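Local coordinates for protein type-2Aa cytolytic delta-endotoxin (Bacillus thuringiensis serovar kyushuensis, PDB 1CBY) that kills the larvae of dipteran insects, including mosquitoes, by making pores in the epithelial cell membrane of the midgut, at residues Asp39-Asn44 against Ala63-Ile68; Asn55-Leu60 against Ala182-Leu187. All coordinates share one frame; numbering follows the deposited sequence.

Contact 1: residues Asp39-Asn44 against Ala63-Ile68; sequences DLDNFN and AFQGAI
Gln65 sets CG beside its own backbone N (chi1 -69°) and bends again at chi2, so that its amide comes to lie alongside the backbone of Leu40-Asn42. Asp41 holds CG anti to its backbone N, beside its carbonyl carbon, which puts OD1 within reach of both the amide and the N-H of Phe43. Each end of the amide makes one bond to 39-44. Asn42 N donates to Gln65 OE1 at 3.1 Å, almost straight at 168° and on a lone pair in the carbonyl plane. Gln65 NE2 donates to Asp41 OD1 at 2.9 Å; the acceptor lies near the amide plane, but the donor stands above the carboxylate, whose plane is turned 80° from that of the amide. Asp41 OD1 also accepts from Phe43 N at 3.1 Å, closing an Asx turn, so two donors hold the carboxylate and fix its rotation. Two waters add to the grip: one links Asn42 OD1 with Gln65 OE1, while the other accepts from Gln65 NE2 and donates weakly to Asp41 OD2. The Phe43 ring slides past the Gln65 side chain in the opposite direction and turns its edge to Gln65 NE2 and Phe64 O, both in its plane. Its far end closes the contact by apolar packing, Phe43 CZ lying 4.0 Å from CD1 of Ile68. The other carboxylate oxygen, Asp41 OD2, forms a salt bridge with Lys29 of the second subunit, which probably favours the ionised form and ties the turn to the protoxin dimer. The loop leading into strand 44-48, not far in sequence from the N-terminal processing stop at Ser38, is thus held to the turn following helix 54-63; Phe43 and Ile68 also rest on strand 165-175 and on Phe75, while Phe64 and Ala67 face helix 77-84.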
ATOM      1  N   ASP A  39       5.891  -0.338  19.206  1.00 27.66           N
ATOM      2  CA  ASP A  39       5.929  -1.723  19.645  1.00 24.75           C
ATOM      3  C   ASP A  39       6.070  -2.622  18.416  1.00 27.46           C
ATOM      4  O   ASP A  39       6.080  -2.137  17.282  1.00 31.03           O
ATOM      5  CB  ASP A  39       4.653  -2.056  20.420  1.00 26.53           C
ATOM      6  CG  ASP A  39       4.909  -2.947  21.626  1.00 32.37           C
ATOM      7  OD1 ASP A  39       5.710  -3.896  21.511  1.00 37.69           O
ATOM      8  OD2 ASP A  39       4.305  -2.702  22.694  1.00 31.79           O
ATOM      9  N   LEU A  40       6.172  -3.926  18.635  1.00 22.18           N
ATOM     10  CA  LEU A  40       6.345  -4.870  17.544  1.00 19.07           C
ATOM     11  C   LEU A  40       5.117  -4.936  16.647  1.00 23.66           C
ATOM     12  O   LEU A  40       3.987  -4.881  17.128  1.00 26.38           O
ATOM     13  CB  LEU A  40       6.690  -6.253  18.105  1.00 23.30           C
ATOM     14  CG  LEU A  40       7.941  -6.316  18.999  1.00 24.11           C
ATOM     15  CD1 LEU A  40       8.199  -7.736  19.473  1.00 23.56           C
ATOM     16  CD2 LEU A  40       9.148  -5.804  18.239  1.00 28.58           C
ATOM     17  N   ASP A  41       5.347  -5.027  15.338  1.00 25.17           N
ATOM     18  CA  ASP A  41       4.262  -5.096  14.361  1.00 21.63           C
ATOM     19  C   ASP A  41       4.579  -6.130  13.280  1.00 20.02           C
ATOM     20  O   ASP A  41       5.424  -5.902  12.419  1.00 17.74           O
ATOM     21  CB  ASP A  41       4.053  -3.720  13.714  1.00 26.86           C
ATOM     22  CG  ASP A  41       2.739  -3.613  12.942  1.00 26.25           C
ATOM     23  OD1 ASP A  41       2.209  -4.640  12.466  1.00 28.92           O
ATOM     24  OD2 ASP A  41       2.229  -2.482  12.804  1.00 33.71           O
ATOM     25  N   ASN A  42       3.870  -7.251  13.307  1.00 19.92           N
ATOM     26  CA  ASN A  42       4.084  -8.305  12.319  1.00 25.69           C
ATOM     27  C   ASN A  42       2.857  -8.497  11.430  1.00 23.75           C
ATOM     28  O   ASN A  42       2.565  -9.607  10.978  1.00 22.21           O
ATOM     29  CB  ASN A  42       4.443  -9.614  13.028  1.00 31.88           C
ATOM     30  CG  ASN A  42       5.725  -9.501  13.834  1.00 28.21           C
ATOM     31  OD1 ASN A  42       5.696  -9.435  15.061  1.00 23.56           O
ATOM     32  ND2 ASN A  42       6.854  -9.462  13.145  1.00 23.56           N
ATOM     33  N   PHE A  43       2.165  -7.397  11.151  1.00 26.63           N
ATOM     34  CA  PHE A  43       0.959  -7.414  10.332  1.00 21.96           C
ATOM     35  C   PHE A  43       1.066  -6.469   9.151  1.00 22.78           C
ATOM     36  O   PHE A  43       1.591  -5.362   9.282  1.00 18.17           O
ATOM     37  CB  PHE A  43      -0.260  -6.973  11.159  1.00 17.67           C
ATOM     38  CG  PHE A  43      -1.004  -8.098  11.807  1.00 19.09           C
ATOM     39  CD1 PHE A  43      -1.609  -9.086  11.038  1.00 22.78           C
ATOM     40  CD2 PHE A  43      -1.112  -8.169  13.192  1.00 24.11           C
ATOM     41  CE1 PHE A  43      -2.314 -10.135  11.637  1.00 22.52           C
ATOM     42  CE2 PHE A  43      -1.813  -9.213  13.802  1.00 29.90           C
ATOM     43  CZ  PHE A  43      -2.416 -10.198  13.022  1.00 24.26           C
ATOM     44  N   ASN A  44       0.621  -6.936   7.988  1.00 24.73           N
ATOM     45  CA  ASN A  44       0.571  -6.100   6.794  1.00 21.71           C
ATOM     46  C   ASN A  44      -0.837  -5.511   6.973  1.00 22.60           C
ATOM     47  O   ASN A  44      -1.850  -6.214   6.852  1.00 23.70           O
ATOM     48  CB  ASN A  44       0.656  -6.948   5.524  1.00 20.39           C
ATOM     49  CG  ASN A  44       0.994  -6.126   4.283  1.00 25.27           C
ATOM     50  OD1 ASN A  44       1.257  -6.688   3.222  1.00 25.77           O
ATOM     51  ND2 ASN A  44       0.993  -4.804   4.407  1.00 26.34           N
ATOM     52  N   ALA A  63      -4.005  -4.853  19.372  1.00 19.96           N
ATOM     53  CA  ALA A  63      -4.499  -5.890  20.268  1.00 19.70           C
ATOM     54  C   ALA A  63      -4.268  -7.270  19.678  1.00 24.80           C
ATOM     55  O   ALA A  63      -3.942  -8.213  20.398  1.00 35.51           O
ATOM     56  CB  ALA A  63      -5.973  -5.687  20.561  1.00 17.45           C
ATOM     57  N   PHE A  64      -4.405  -7.390  18.364  1.00 31.14           N
ATOM     58  CA  PHE A  64      -4.205  -8.682  17.722  1.00 32.17           C
ATOM     59  C   PHE A  64      -2.753  -9.065  17.458  1.00 34.56           C
ATOM     60  O   PHE A  64      -2.476 -10.158  16.956  1.00 34.53           O
ATOM     61  CB  PHE A  64      -5.067  -8.805  16.469  1.00 29.30           C
ATOM     62  CG  PHE A  64      -6.519  -9.040  16.773  1.00 31.32           C
ATOM     63  CD1 PHE A  64      -6.942 -10.261  17.290  1.00 28.48           C
ATOM     64  CD2 PHE A  64      -7.459  -8.034  16.576  1.00 26.59           C
ATOM     65  CE1 PHE A  64      -8.274 -10.477  17.610  1.00 28.53           C
ATOM     66  CE2 PHE A  64      -8.796  -8.239  16.893  1.00 26.44           C
ATOM     67  CZ  PHE A  64      -9.204  -9.463  17.411  1.00 30.68           C
ATOM     68  N   GLN A  65      -1.824  -8.183  17.827  1.00 32.32           N
ATOM     69  CA  GLN A  65      -0.401  -8.468  17.668  1.00 29.19           C
ATOM     70  C   GLN A  65      -0.093  -9.645  18.583  1.00 28.01           C
ATOM     71  O   GLN A  65       0.624 -10.568  18.208  1.00 30.89           O
ATOM     72  CB  GLN A  65       0.448  -7.272  18.101  1.00 21.84           C
ATOM     73  CG  GLN A  65       0.358  -6.058  17.195  1.00 19.29           C
ATOM     74  CD  GLN A  65       1.067  -6.247  15.866  1.00 20.00           C
ATOM     75  OE1 GLN A  65       1.783  -7.228  15.651  1.00 17.34           O
ATOM     76  NE2 GLN A  65       0.865  -5.304  14.961  1.00 27.66           N
ATOM     77  N   GLY A  66      -0.713  -9.633  19.760  1.00 28.38           N
ATOM     78  CA  GLY A  66      -0.508 -10.684  20.741  1.00 29.15           C
ATOM     79  C   GLY A  66      -0.851 -12.082  20.272  1.00 29.56           C
ATOM     80  O   GLY A  66      -0.570 -13.056  20.968  1.00 32.62           O
ATOM     81  N   ALA A  67      -1.477 -12.190  19.105  1.00 26.25           N
ATOM     82  CA  ALA A  67      -1.842 -13.491  18.565  1.00 23.92           C
ATOM     83  C   ALA A  67      -0.659 -14.128  17.846  1.00 23.52           C
ATOM     84  O   ALA A  67      -0.664 -15.329  17.590  1.00 23.31           O
ATOM     85  CB  ALA A  67      -3.032 -13.360  17.623  1.00 25.73           C
ATOM     86  N   ILE A  68       0.336 -13.314  17.493  1.00 28.61           N
ATOM     87  CA  ILE A  68       1.539 -13.799  16.808  1.00 27.51           C
ATOM     88  C   ILE A  68       2.547 -14.259  17.858  1.00 30.58           C
ATOM     89  O   ILE A  68       2.998 -13.458  18.675  1.00 25.36           O
ATOM     90  CB  ILE A  68       2.238 -12.690  15.984  1.00 25.83           C
ATOM     91  CG1 ILE A  68       1.226 -11.884  15.162  1.00 23.24           C
ATOM     92  CG2 ILE A  68       3.297 -13.311  15.083  1.00 18.69           C
ATOM     93  CD1 ILE A  68       0.512 -12.680  14.102  1.00 29.95           C
TER
HETATM   94  O   HOH W   1      -0.743  -2.704  14.439  1.00 56.11           O
HETATM   95  O   HOH W   2       3.894  -8.628  16.895  1.00 30.90           O

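Contact 2: residues Asn55-Leu60 against Ala182-Leu187; sequences NQALHL and AVMAVL
Within 55-60, Asn55 points away and Gln56 is the first to face the strand: its side chain runs out fully extended, CG anti to the backbone N, and meets Met184 tip to tip, with CG 4.1 Å from SD. The polar end is spent on the neighbouring strand and the chain beyond it, OE1 accepting from His227 N and NE2 bonding to Gln224 OE1 and Ala225 O. Ala57 follows with a small surface against which Met184 lays its end; SD is 3.8 Å from Ala57 CA, and the methyl CE is 3.9 Å from Ala57 CB. Met184 gets there by an extended chain that turns only at chi3 (-84°). One turn beyond Gln56, Leu60 slides past Met184 in the opposite direction and crosses Val186 obliquely, its CD1 touching both Met184 SD and Val186 CG2. Met184 and Val186 alternate with Ala185, whose CB points away from the helix, so one face of the strand does the packing. The axes of 55-60 and 183-187 approach to 9.7 Å at -33°, a helix packed on part of a sheet face, as in the alpha/beta fold of the Cyt toxins.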
ATOM      1  N   ASN A  55      -7.901   5.844  15.190  1.00 36.04           N
ATOM      2  CA  ASN A  55      -7.420   5.488  16.522  1.00 31.89           C
ATOM      3  C   ASN A  55      -8.013   4.149  16.946  1.00 31.35           C
ATOM      4  O   ASN A  55      -7.300   3.275  17.433  1.00 32.80           O
ATOM      5  CB  ASN A  55      -7.811   6.568  17.531  1.00 37.45           C
ATOM      6  CG  ASN A  55      -6.922   6.576  18.772  1.00 44.98           C
ATOM      7  OD1 ASN A  55      -6.926   7.547  19.528  1.00 49.56           O
ATOM      8  ND2 ASN A  55      -6.154   5.512  18.981  1.00 44.17           N
ATOM      9  N   GLN A  56      -9.316   3.985  16.740  1.00 29.35           N
ATOM     10  CA  GLN A  56     -10.006   2.748  17.091  1.00 24.88           C
ATOM     11  C   GLN A  56      -9.434   1.575  16.307  1.00 21.60           C
ATOM     12  O   GLN A  56      -9.188   0.502  16.862  1.00 21.46           O
ATOM     13  CB  GLN A  56     -11.503   2.880  16.808  1.00 26.92           C
ATOM     14  CG  GLN A  56     -12.316   1.631  17.117  1.00 27.96           C
ATOM     15  CD  GLN A  56     -13.802   1.832  16.886  1.00 32.79           C
ATOM     16  OE1 GLN A  56     -14.235   2.885  16.414  1.00 35.75           O
ATOM     17  NE2 GLN A  56     -14.591   0.821  17.219  1.00 29.12           N
ATOM     18  N   ALA A  57      -9.218   1.788  15.016  1.00 22.58           N
ATOM     19  CA  ALA A  57      -8.671   0.755  14.145  1.00 24.94           C
ATOM     20  C   ALA A  57      -7.271   0.337  14.598  1.00 27.49           C
ATOM     21  O   ALA A  57      -6.946  -0.854  14.659  1.00 24.79           O
ATOM     22  CB  ALA A  57      -8.630   1.263  12.709  1.00 24.68           C
ATOM     23  N   LEU A  58      -6.454   1.331  14.932  1.00 25.27           N
ATOM     24  CA  LEU A  58      -5.086   1.108  15.371  1.00 24.29           C
ATOM     25  C   LEU A  58      -5.068   0.320  16.680  1.00 28.19           C
ATOM     26  O   LEU A  58      -4.226  -0.563  16.873  1.00 28.06           O
ATOM     27  CB  LEU A  58      -4.370   2.451  15.520  1.00 18.86           C
ATOM     28  CG  LEU A  58      -2.893   2.516  15.127  1.00 28.72           C
ATOM     29  CD1 LEU A  58      -2.618   1.704  13.867  1.00 27.96           C
ATOM     30  CD2 LEU A  58      -2.500   3.965  14.922  1.00 26.79           C
ATOM     31  N   HIS A  59      -6.013   0.615  17.565  1.00 26.51           N
ATOM     32  CA  HIS A  59      -6.106  -0.093  18.831  1.00 22.88           C
ATOM     33  C   HIS A  59      -6.402  -1.563  18.573  1.00 27.88           C
ATOM     34  O   HIS A  59      -5.700  -2.444  19.074  1.00 36.90           O
ATOM     35  CB  HIS A  59      -7.202   0.507  19.705  1.00 13.43           C
ATOM     36  CG  HIS A  59      -6.737   1.647  20.552  1.00 19.54           C
ATOM     37  ND1 HIS A  59      -6.117   2.743  20.008  1.00 20.25           N
ATOM     38  CD2 HIS A  59      -6.797   1.787  21.901  1.00 23.65           C
ATOM     39  CE1 HIS A  59      -5.812   3.523  21.028  1.00 26.49           C
ATOM     40  NE2 HIS A  59      -6.204   2.987  22.195  1.00 27.99           N
ATOM     41  N   LEU A  60      -7.421  -1.820  17.760  1.00 26.80           N
ATOM     42  CA  LEU A  60      -7.818  -3.182  17.418  1.00 28.16           C
ATOM     43  C   LEU A  60      -6.676  -3.931  16.741  1.00 26.89           C
ATOM     44  O   LEU A  60      -6.433  -5.105  17.029  1.00 29.73           O
ATOM     45  CB  LEU A  60      -9.061  -3.158  16.522  1.00 30.96           C
ATOM     46  CG  LEU A  60     -10.374  -2.810  17.235  1.00 30.79           C
ATOM     47  CD1 LEU A  60     -11.378  -2.184  16.280  1.00 34.54           C
ATOM     48  CD2 LEU A  60     -10.941  -4.057  17.881  1.00 35.74           C
ATOM     49  N   ALA A 182     -23.028   1.179  12.490  1.00 35.68           N
ATOM     50  CA  ALA A 182     -22.626   1.494  13.860  1.00 39.07           C
ATOM     51  C   ALA A 182     -21.417   0.731  14.396  1.00 43.46           C
ATOM     52  O   ALA A 182     -21.052   0.892  15.565  1.00 47.93           O
ATOM     53  CB  ALA A 182     -23.810   1.308  14.799  1.00 38.43           C
ATOM     54  N   VAL A 183     -20.806  -0.108  13.568  1.00 40.24           N
ATOM     55  CA  VAL A 183     -19.646  -0.869  14.010  1.00 33.94           C
ATOM     56  C   VAL A 183     -18.519  -0.824  12.999  1.00 34.76           C
ATOM     57  O   VAL A 183     -18.714  -0.409  11.854  1.00 32.74           O
ATOM     58  CB  VAL A 183     -19.984  -2.360  14.275  1.00 30.49           C
ATOM     59  CG1 VAL A 183     -20.992  -2.488  15.405  1.00 33.83           C
ATOM     60  CG2 VAL A 183     -20.489  -3.028  13.005  1.00 23.04           C
ATOM     61  N   MET A 184     -17.334  -1.220  13.457  1.00 32.91           N
ATOM     62  CA  MET A 184     -16.140  -1.292  12.628  1.00 27.81           C
ATOM     63  C   MET A 184     -15.833  -2.770  12.517  1.00 25.03           C
ATOM     64  O   MET A 184     -16.031  -3.517  13.476  1.00 28.20           O
ATOM     65  CB  MET A 184     -14.962  -0.584  13.298  1.00 28.86           C
ATOM     66  CG  MET A 184     -13.656  -0.729  12.528  1.00 29.84           C
ATOM     67  SD  MET A 184     -12.289   0.136  13.289  1.00 27.89           S
ATOM     68  CE  MET A 184     -12.517   1.797  12.644  1.00 21.28           C
ATOM     69  N   ALA A 185     -15.390  -3.203  11.347  1.00 25.36           N
ATOM     70  CA  ALA A 185     -15.064  -4.607  11.144  1.00 31.38           C
ATOM     71  C   ALA A 185     -13.552  -4.806  11.072  1.00 31.07           C
ATOM     72  O   ALA A 185     -12.861  -4.092  10.341  1.00 33.78           O
ATOM     73  CB  ALA A 185     -15.733  -5.121   9.878  1.00 32.83           C
ATOM     74  N   VAL A 186     -13.039  -5.744  11.861  1.00 27.01           N
ATOM     75  CA  VAL A 186     -11.610  -6.039  11.874  1.00 26.28           C
ATOM     76  C   VAL A 186     -11.444  -7.477  11.435  1.00 24.94           C
ATOM     77  O   VAL A 186     -12.218  -8.344  11.842  1.00 26.32           O
ATOM     78  CB  VAL A 186     -11.007  -5.865  13.275  1.00 30.53           C
ATOM     79  CG1 VAL A 186      -9.504  -6.054  13.223  1.00 30.67           C
ATOM     80  CG2 VAL A 186     -11.343  -4.492  13.818  1.00 32.45           C
ATOM     81  N   LEU A 187     -10.424  -7.741  10.625  1.00 23.25           N
ATOM     82  CA  LEU A 187     -10.201  -9.091  10.133  1.00 27.80           C
ATOM     83  C   LEU A 187      -8.735  -9.536  10.171  1.00 28.44           C
ATOM     84  O   LEU A 187      -7.963  -9.247   9.249  1.00 28.74           O
ATOM     85  CB  LEU A 187     -10.734  -9.210   8.697  1.00 31.92           C
ATOM     86  CG  LEU A 187     -11.306 -10.535   8.168  1.00 32.34           C
ATOM     87  CD1 LEU A 187     -11.615 -10.374   6.692  1.00 29.04           C
ATOM     88  CD2 LEU A 187     -10.342 -11.688   8.361  1.00 31.81           C
TER

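Both contacts are largely buried and lie along one piece of chain: contact 2 packs helix 54-63 on the sheet, and contact 1 fastens the turn that follows it to the loop before strand 44-48. Their centres lie 14 Å apart, and their segments alternate along the chain. The chemistry follows the place. Contact 1 joins irregular backbone near the dimer interface and relies on a bonded amide, a carboxylate and waters, with apolar contacts at one end. Contact 2 joins regular helix to regular strand through aliphatic carbons and a thioether, its glutamine sending polar atoms elsewhere. Each also lies near one of the two processing stops, Ser38 for contact 1 and Ser228 for contact 2.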